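Local coordinates for SusD homolog (Bacteroides thetaiotaomicron VPI-5482, PDB 3FDH), which probably binds glycans at the outer surface of the cell as a SusD/RagB-family lipoprotein of an outer-membrane sugar-uptake system, at residues A[24-29]-A[181-186]; A[116-121]-A[202-207]. One frame throughout, in Å; residues are numbered along the deposited sequence.

Contact 1 of 2, residues A[24-29]-A[181-186]; sequences ILADVI and TEQDFL
Phe-185 brings the CE2 side of its ring against the methyl of Ala-26, with Phe-185 CE2 3.6 Å from Ala-26 CB. The same edge of the ring meets the helix backbone: Phe-185 CD2 comes within 3.6 Å of Ala-26 O, which lies near the ring plane. CG of Phe-185 is anti to the carbonyl carbon (chi1 -61°), on the side of the residue's own N, and one face of the ring carries the carbonyl O of Gln-183, offset toward the rim. That oxygen also faces the helix, and Ala-26 CA gives it a CA-H...O contact of 3.4 Å. Ile-29 fills the next turn. Its CG2 touches CB of Phe-185 at 4.1 Å and CD1 of Leu-186 at 4.2 Å, while its CD1 lies 3.8 Å from Asp-184 OD1.

Asp-184 holds the loop in shape. Its OD1 accepts from Leu-186 N, which sits above the carboxylate plane, and from Tyr-187 N; its OD2 takes Gly-189 N and Trp-194 NE1. An alanine in place of Phe-185 would probably leave Ala-26 CB and O without the ring edge they touch and open a gap beside the helix. The loop before helix 191-208 lies on helix 21-37 mainly through apolar contacts, without a hydrogen bond between the two segments. Its bend is an Asx turn with an inverse gamma turn centred on Asp-184.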
loop_
_atom_site.group_PDB
_atom_site.type_symbol
_atom_site.label_atom_id
_atom_site.label_comp_id
_atom_site.label_asym_id
_atom_site.label_seq_id
_atom_site.Cartn_x
_atom_site.Cartn_y
_atom_site.Cartn_z
ATOM N N ILE A 24 -6.325 1.084 23.380
ATOM C CA ILE A 24 -6.133 2.127 22.379
ATOM C C ILE A 24 -5.409 1.488 21.189
ATOM O O ILE A 24 -5.725 1.742 20.018
ATOM C CB ILE A 24 -5.321 3.337 22.905
ATOM C CG1 ILE A 24 -5.969 3.942 24.159
ATOM C CG2 ILE A 24 -5.205 4.406 21.810
ATOM C CD1 ILE A 24 -5.113 5.005 24.854
ATOM N N LEU A 25 -4.461 0.618 21.503
ATOM C CA LEU A 25 -3.647 -0.003 20.452
ATOM C C LEU A 25 -4.519 -0.833 19.536
ATOM O O LEU A 25 -4.290 -0.922 18.333
ATOM C CB LEU A 25 -2.542 -0.878 21.049
ATOM C CG LEU A 25 -1.542 -1.485 20.080
ATOM C CD1 LEU A 25 -0.711 -0.303 19.438
ATOM C CD2 LEU A 25 -0.677 -2.561 20.753
ATOM N N ALA A 26 -5.509 -1.478 20.114
ATOM C CA ALA A 26 -6.404 -2.355 19.312
ATOM C C ALA A 26 -7.031 -1.495 18.223
ATOM O O ALA A 26 -7.127 -1.872 17.046
ATOM C CB ALA A 26 -7.499 -2.984 20.188
ATOM N N ASP A 27 -7.400 -0.294 18.633
ATOM C CA ASP A 27 -8.064 0.650 17.729
ATOM C C ASP A 27 -7.100 1.218 16.707
ATOM O O ASP A 27 -7.436 1.399 15.541
ATOM C CB ASP A 27 -8.668 1.815 18.509
ATOM C CG ASP A 27 -9.549 2.683 17.650
ATOM O OD1 ASP A 27 -10.739 2.336 17.444
ATOM O OD2 ASP A 27 -9.061 3.740 17.209
ATOM N N VAL A 28 -5.886 1.502 17.156
ATOM C CA VAL A 28 -4.855 2.099 16.296
ATOM C C VAL A 28 -4.496 1.114 15.181
ATOM O O VAL A 28 -4.378 1.465 14.016
ATOM C CB VAL A 28 -3.597 2.553 17.148
ATOM C CG1 VAL A 28 -2.346 2.752 16.307
ATOM C CG2 VAL A 28 -3.932 3.817 18.006
ATOM N N ILE A 29 -4.375 -0.153 15.541
ATOM C CA ILE A 29 -4.000 -1.158 14.548
ATOM C C ILE A 29 -5.136 -1.323 13.537
ATOM O O ILE A 29 -4.931 -1.379 12.298
ATOM C CB ILE A 29 -3.668 -2.486 15.211
ATOM C CG1 ILE A 29 -2.417 -2.333 16.090
ATOM C CG2 ILE A 29 -3.457 -3.604 14.189
ATOM C CD1 ILE A 29 -2.141 -3.578 16.949
ATOM N N THR A 181 -1.735 -9.173 24.302
ATOM C CA THR A 181 -1.988 -10.219 23.315
ATOM C C THR A 181 -3.289 -10.095 22.538
ATOM O O THR A 181 -3.294 -10.126 21.318
ATOM C CB THR A 181 -1.928 -11.643 23.925
ATOM O OG1 THR A 181 -0.614 -11.878 24.436
ATOM C CG2 THR A 181 -2.222 -12.694 22.864
ATOM N N GLU A 182 -4.393 -9.974 23.256
ATOM C CA GLU A 182 -5.720 -10.006 22.609
ATOM C C GLU A 182 -6.051 -8.722 21.863
ATOM O O GLU A 182 -6.936 -8.696 20.996
ATOM C CB GLU A 182 -6.810 -10.358 23.636
ATOM C CG GLU A 182 -6.630 -11.759 24.267
ATOM C CD GLU A 182 -6.631 -12.910 23.249
ATOM O OE1 GLU A 182 -7.236 -12.764 22.155
ATOM O OE2 GLU A 182 -6.045 -13.981 23.569
ATOM N N GLN A 183 -5.282 -7.679 22.162
ATOM C CA GLN A 183 -5.471 -6.354 21.542
ATOM C C GLN A 183 -4.549 -6.146 20.345
ATOM O O GLN A 183 -4.773 -5.293 19.492
ATOM C CB GLN A 183 -5.242 -5.241 22.560
ATOM C CG GLN A 183 -6.354 -5.091 23.605
ATOM C CD GLN A 183 -6.358 -6.179 24.615
ATOM O OE1 GLN A 183 -5.360 -6.390 25.299
ATOM N NE2 GLN A 183 -7.505 -6.863 24.765
ATOM N N ASP A 184 -3.501 -6.947 20.289
ATOM C CA ASP A 184 -2.521 -6.885 19.185
ATOM C C ASP A 184 -3.034 -7.730 18.015
ATOM O O ASP A 184 -2.770 -8.936 17.912
ATOM C CB ASP A 184 -1.150 -7.389 19.641
ATOM C CG ASP A 184 -0.151 -7.435 18.507
ATOM O OD1 ASP A 184 -0.502 -6.922 17.401
ATOM O OD2 ASP A 184 0.954 -7.995 18.698
ATOM N N PHE A 185 -3.833 -7.089 17.196
ATOM C CA PHE A 185 -4.461 -7.723 16.037
ATOM C C PHE A 185 -3.469 -7.991 14.905
ATOM O O PHE A 185 -3.802 -8.608 13.897
ATOM C CB PHE A 185 -5.627 -6.884 15.488
ATOM C CG PHE A 185 -6.742 -6.682 16.464
ATOM C CD1 PHE A 185 -7.263 -7.762 17.161
ATOM C CD2 PHE A 185 -7.293 -5.424 16.650
ATOM C CE1 PHE A 185 -8.296 -7.564 18.058
ATOM C CE2 PHE A 185 -8.320 -5.231 17.521
ATOM C CZ PHE A 185 -8.830 -6.291 18.231
ATOM N N LEU A 186 -2.237 -7.551 15.087
ATOM C CA LEU A 186 -1.238 -7.766 14.064
ATOM C C LEU A 186 -0.463 -9.030 14.387
ATOM O O LEU A 186 -0.419 -9.962 13.585
ATOM C CB LEU A 186 -0.322 -6.556 13.959
ATOM C CG LEU A 186 0.179 -6.221 12.582
ATOM C CD1 LEU A 186 -1.043 -5.922 11.646
ATOM C CD2 LEU A 186 1.116 -5.020 12.700
#

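Contact 2 of 2, residues A[116-121]-A[202-207]; sequences AAYNCA and KARYTM
Tyr-205 reaches from helix 191-208 to helix 106-127 and ends between two residues three positions apart, Tyr-118 and Ala-121. Its ring lies against the methyl of Ala-121, with Tyr-205 CE1 3.5 Å from Ala-121 CB. Its hydroxyl goes further, to the helix backbone: Tyr-205 OH is 3.6 Å from Tyr-118 CA. The same oxygen is 3.9 Å from Tyr-118 CD2, and the two tyrosine side chains cross at about a right angle. The small side chain of Ala-121 lets the ring come this close.

Tyr-118 also meets Arg-204. Its CG is anti to the backbone N (chi1 -161°), and the ring crosses the end of Arg-204 obliquely, with Tyr-118 CE2 3.6 Å from Arg-204 NH1. Arg-204 NH1 gives a weak but nearly straight bond to Tyr-118 OH, 3.4 Å long with 169° at the hydrogen. The phenol oxygen sits at the guanidinium edge, in its plane. The ring and guanidinium planes are well inclined to each other.

Both polar ends have stronger partners outside the two segments. Tyr-118 OH is hydrogen-bonded to Leu-332 O, and Arg-204 NH2 forms a salt bridge with Glu-337 on helix 335-348. The salt bridge is likely to help fix the rotation of the buried guanidinium, with NH1 left for Tyr-118.

The axes of segments 116-121 and 202-207 come within 12.1 Å and lie 27° from parallel. Long side chains bridge that distance, and the contact is typical of the mainly helical core of SusD-like proteins, whose family belongs to the TPR clan.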
loop_
_atom_site.group_PDB
_atom_site.type_symbol
_atom_site.label_atom_id
_atom_site.label_comp_id
_atom_site.label_asym_id
_atom_site.label_seq_id
_atom_site.Cartn_x
_atom_site.Cartn_y
_atom_site.Cartn_z
ATOM N N ALA A 116 2.979 4.735 15.041
ATOM C CA ALA A 116 3.124 6.208 14.936
ATOM C C ALA A 116 3.953 6.490 13.674
ATOM O O ALA A 116 3.652 7.377 12.886
ATOM C CB ALA A 116 3.790 6.795 16.165
ATOM N N ALA A 117 5.005 5.699 13.515
ATOM C CA ALA A 117 5.913 5.839 12.389
ATOM C C ALA A 117 5.148 5.609 11.109
ATOM O O ALA A 117 5.294 6.333 10.128
ATOM C CB ALA A 117 7.084 4.838 12.495
ATOM N N TYR A 118 4.313 4.590 11.148
ATOM C CA TYR A 118 3.578 4.163 9.959
ATOM C C TYR A 118 2.644 5.244 9.485
ATOM O O TYR A 118 2.550 5.531 8.294
ATOM C CB TYR A 118 2.816 2.851 10.218
ATOM C CG TYR A 118 2.426 2.120 8.962
ATOM C CD1 TYR A 118 1.329 2.522 8.213
ATOM C CD2 TYR A 118 3.137 1.021 8.536
ATOM C CE1 TYR A 118 0.955 1.852 7.047
ATOM C CE2 TYR A 118 2.770 0.346 7.389
ATOM C CZ TYR A 118 1.667 0.759 6.652
ATOM O OH TYR A 118 1.312 0.072 5.502
ATOM N N ASN A 119 1.972 5.860 10.444
ATOM C CA ASN A 119 0.999 6.910 10.126
ATOM C C ASN A 119 1.665 8.209 9.726
ATOM O O ASN A 119 1.173 8.933 8.852
ATOM C CB ASN A 119 -0.000 7.086 11.257
ATOM C CG ASN A 119 -1.009 5.953 11.287
ATOM O OD1 ASN A 119 -1.882 5.859 10.420
ATOM N ND2 ASN A 119 -0.866 5.062 12.254
ATOM N N CYS A 120 2.820 8.475 10.318
ATOM C CA CYS A 120 3.568 9.671 9.924
ATOM C C CYS A 120 3.999 9.547 8.492
ATOM O O CYS A 120 4.021 10.517 7.733
ATOM C CB CYS A 120 4.807 9.887 10.792
ATOM S SG CYS A 120 4.423 10.525 12.466
ATOM N N ALA A 121 4.341 8.334 8.123
ATOM C CA ALA A 121 4.807 8.054 6.752
ATOM C C ALA A 121 3.680 8.259 5.759
ATOM O O ALA A 121 3.875 8.792 4.662
ATOM C CB ALA A 121 5.338 6.636 6.655
ATOM N N LYS A 202 12.080 0.137 8.203
ATOM C CA LYS A 202 13.327 0.843 7.995
ATOM C C LYS A 202 13.832 0.604 6.582
ATOM O O LYS A 202 14.395 1.477 5.953
ATOM C CB LYS A 202 14.408 0.477 9.031
ATOM C CG LYS A 202 14.129 1.148 10.399
ATOM C CD LYS A 202 15.275 1.113 11.389
ATOM C CE LYS A 202 16.302 2.135 11.045
ATOM N NZ LYS A 202 17.323 2.283 12.094
ATOM N N ALA A 203 13.608 -0.575 6.061
ATOM C CA ALA A 203 14.038 -0.866 4.693
ATOM C C ALA A 203 13.177 -0.060 3.735
ATOM O O ALA A 203 13.675 0.632 2.836
ATOM C CB ALA A 203 13.953 -2.342 4.397
ATOM N N ARG A 204 11.860 -0.132 3.931
ATOM C CA ARG A 204 10.927 0.577 3.036
ATOM C C ARG A 204 11.249 2.047 2.977
ATOM O O ARG A 204 11.290 2.676 1.913
ATOM C CB ARG A 204 9.475 0.410 3.519
ATOM C CG ARG A 204 8.467 1.334 2.825
ATOM C CD ARG A 204 7.062 1.219 3.460
ATOM N NE ARG A 204 6.287 0.032 3.050
ATOM C CZ ARG A 204 5.020 -0.156 3.408
ATOM N NH1 ARG A 204 4.409 0.721 4.194
ATOM N NH2 ARG A 204 4.346 -1.185 2.963
ATOM N N TYR A 205 11.512 2.605 4.139
ATOM C CA TYR A 205 11.688 4.070 4.267
ATOM C C TYR A 205 13.075 4.539 3.854
ATOM O O TYR A 205 13.246 5.663 3.405
ATOM C CB TYR A 205 11.350 4.578 5.669
ATOM C CG TYR A 205 9.934 4.245 6.121
ATOM C CD1 TYR A 205 8.845 4.351 5.255
ATOM C CD2 TYR A 205 9.682 3.886 7.436
ATOM C CE1 TYR A 205 7.559 4.046 5.695
ATOM C CE2 TYR A 205 8.399 3.604 7.891
ATOM C CZ TYR A 205 7.348 3.663 7.026
ATOM O OH TYR A 205 6.095 3.353 7.514
ATOM N N THR A 206 14.054 3.647 3.989
ATOM C CA THR A 206 15.402 3.951 3.525
ATOM C C THR A 206 15.384 4.054 1.998
ATOM O O THR A 206 15.905 5.017 1.396
ATOM C CB THR A 206 16.441 2.929 4.030
ATOM O OG1 THR A 206 16.472 2.985 5.471
ATOM C CG2 THR A 206 17.848 3.237 3.450
HETATM N N MSE A 207 14.758 3.075 1.367
HETATM C CA MSE A 207 14.681 3.091 -0.099
HETATM C C MSE A 207 13.827 4.267 -0.550
HETATM O O MSE A 207 14.075 4.888 -1.589
HETATM C CB MSE A 207 14.131 1.775 -0.644
HETATM C CG MSE A 207 14.198 1.732 -2.158
HETATM SE SE MSE A 207 15.970 1.559 -2.809
HETATM C CE MSE A 207 15.937 -0.264 -2.382
#

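In the fold
The two contacts share no segment, and their centres are 19 Å apart, although their nearest atoms come within about 5 Å. Along the chain they alternate: 24-29, then 116-121, then 181-186, then 202-207. The loop of contact 1 leads into helix 191-208, which carries the second half of contact 2. Helix 106-127 links them, because Met-111 touches Leu-25 and Asp-184 of contact 1. Leu-332 touches Leu-186 and also accepts from Tyr-118. The centre of contact 1 is about 20 Å from the chain centre, that of contact 2 about 12 Å. Contact 1 lays a loop on helix 21-37 near the periphery, and contact 2 joins helices 106-127 and 191-208 inside the same helical SusD-like fold.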